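Local structure of integron cassette protein (Vibrio cholerae, 3FY6) at residues S58-L62 with Q63-N67. The protein is of unknown function, a Vibrio cholerae product of a mobile integron gene cassette that adopts a novel fold. Sequence-based numbering, arbitrary orientation.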
loop_
_atom_site.group_PDB
_atom_site.type_symbol
_atom_site.label_atom_id
_atom_site.label_comp_id
_atom_site.label_asym_id
_atom_site.label_seq_id
_atom_site.Cartn_x
_atom_site.Cartn_y
_atom_site.Cartn_z
ATOM N N SER A 58 -3.474 2.245 17.258
ATOM C CA SER A 58 -4.878 2.522 16.972
ATOM C C SER A 58 -5.351 1.570 15.888
ATOM O O SER A 58 -4.564 1.173 15.030
ATOM C CB SER A 58 -5.019 3.940 16.437
ATOM O OG SER A 58 -4.189 4.102 15.296
ATOM N N GLU A 59 -6.628 1.209 15.915
ATOM C CA GLU A 59 -7.197 0.356 14.877
ATOM C C GLU A 59 -7.440 1.134 13.583
ATOM O O GLU A 59 -7.433 0.561 12.499
ATOM C CB GLU A 59 -8.494 -0.303 15.359
ATOM C CG GLU A 59 -8.273 -1.412 16.369
ATOM C CD GLU A 59 -9.564 -1.859 17.033
ATOM O OE1 GLU A 59 -10.608 -1.201 16.823
ATOM O OE2 GLU A 59 -9.528 -2.867 17.770
ATOM N N GLU A 60 -7.674 2.437 13.705
ATOM C CA GLU A 60 -7.662 3.321 12.547
ATOM C C GLU A 60 -6.199 3.475 12.129
ATOM O O GLU A 60 -5.401 4.040 12.874
ATOM C CB GLU A 60 -8.224 4.685 12.925
ATOM C CG GLU A 60 -8.647 5.542 11.747
ATOM C CD GLU A 60 -10.014 5.163 11.235
ATOM O OE1 GLU A 60 -10.240 3.963 10.965
ATOM O OE2 GLU A 60 -10.868 6.061 11.104
ATOM N N THR A 61 -5.839 2.953 10.958
ATOM C CA THR A 61 -4.437 2.941 10.542
ATOM C C THR A 61 -4.038 4.237 9.843
ATOM O O THR A 61 -4.892 5.031 9.440
ATOM C CB THR A 61 -4.139 1.773 9.580
ATOM O OG1 THR A 61 -4.884 1.957 8.371
ATOM C CG2 THR A 61 -4.501 0.428 10.211
ATOM N N LEU A 62 -2.733 4.430 9.691
ATOM C CA LEU A 62 -2.194 5.539 8.919
ATOM C C LEU A 62 -2.765 5.512 7.512
ATOM O O LEU A 62 -3.092 6.543 6.929
ATOM C CB LEU A 62 -0.674 5.409 8.843
ATOM C CG LEU A 62 0.042 6.606 8.237
ATOM C CD1 LEU A 62 -0.256 7.834 9.074
ATOM C CD2 LEU A 62 1.530 6.346 8.173
ATOM N N GLN A 63 -2.885 4.308 6.972
ATOM C CA GLN A 63 -3.438 4.120 5.647
ATOM C C GLN A 63 -4.875 4.648 5.584
ATOM O O GLN A 63 -5.248 5.340 4.634
ATOM C CB GLN A 63 -3.357 2.635 5.260
ATOM C CG GLN A 63 -1.913 2.117 5.073
ATOM C CD GLN A 63 -1.168 1.814 6.390
ATOM O OE1 GLN A 63 -1.770 1.404 7.389
ATOM N NE2 GLN A 63 0.155 1.992 6.376
ATOM N N ASP A 64 -5.673 4.336 6.604
ATOM C CA ASP A 64 -7.056 4.804 6.672
ATOM C C ASP A 64 -7.157 6.325 6.601
ATOM O O ASP A 64 -7.945 6.860 5.825
ATOM C CB ASP A 64 -7.739 4.316 7.958
ATOM C CG ASP A 64 -8.024 2.821 7.945
ATOM O OD1 ASP A 64 -8.036 2.218 6.848
ATOM O OD2 ASP A 64 -8.238 2.249 9.037
ATOM N N ILE A 65 -6.375 7.027 7.416
ATOM C CA ILE A 65 -6.482 8.490 7.439
ATOM C C ILE A 65 -5.972 9.103 6.138
ATOM O O ILE A 65 -6.527 10.082 5.647
ATOM C CB ILE A 65 -5.840 9.149 8.703
ATOM C CG1 ILE A 65 -4.324 9.012 8.711
ATOM C CG2 ILE A 65 -6.423 8.542 9.981
ATOM C CD1 ILE A 65 -3.691 9.403 10.051
HETATM N N MSE A 66 -4.933 8.507 5.564
HETATM C CA MSE A 66 -4.461 8.943 4.258
HETATM C C MSE A 66 -5.472 8.674 3.128
HETATM O O MSE A 66 -5.552 9.452 2.169
HETATM C CB MSE A 66 -3.101 8.323 3.941
HETATM C CG MSE A 66 -1.984 8.838 4.840
HETATM SE SE MSE A 66 -0.255 8.274 4.146
HETATM C CE MSE A 66 0.927 9.071 5.490
ATOM N N ASN A 67 -6.234 7.580 3.234
ATOM C CA ASN A 67 -7.254 7.264 2.238
ATOM C C ASN A 67 -8.257 8.406 2.205
ATOM O O ASN A 67 -8.824 8.722 1.173
ATOM C CB ASN A 67 -7.998 5.955 2.568
ATOM C CG ASN A 67 -7.203 4.693 2.204
ATOM O OD1 ASN A 67 -7.647 3.584 2.483
ATOM N ND2 ASN A 67 -6.030 4.859 1.595
#
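A capping box between T61 and D64 closes the N-terminal end of the short helix 62-67. D64 N donates to T61 OG1 over 3.1 Å, while T61 N returns a nearly straight bond (165°) to D64 OD2 at 3.2 Å, approaching from above the carboxylate plane. The T61 hydroxyl can take this N-cap role because chi1 of 64° swings it back over the main chain, where it meets D64 N. E60 OE1 comes within 3.3 Å of D64 OD2 without a hydrogen bond, both being acceptors, and the two carboxylate planes stand 79° apart, a like-charge approach that the T61 N-H and the helix N-terminus may partly offset. The i to i+4 bonding begins at the cap residue, I65 N to T61 O at 3.2 Å, and continues with M66 N to L62 O at 3.0 Å. This helix follows strand 53-57, an outermost strand of the antiparallel sheet within this chain, and its apolar side is built from L62, I65 and M66. There L62 CG meets the CE methyl of selenomethionine M66 at 3.8 Å, and L62 CD1 lies 3.9 Å from I65 CD1. L62 and I65 also touch I45 of strand 43-50, whereas Y27 of strand 23-31 is met by I65 and M66.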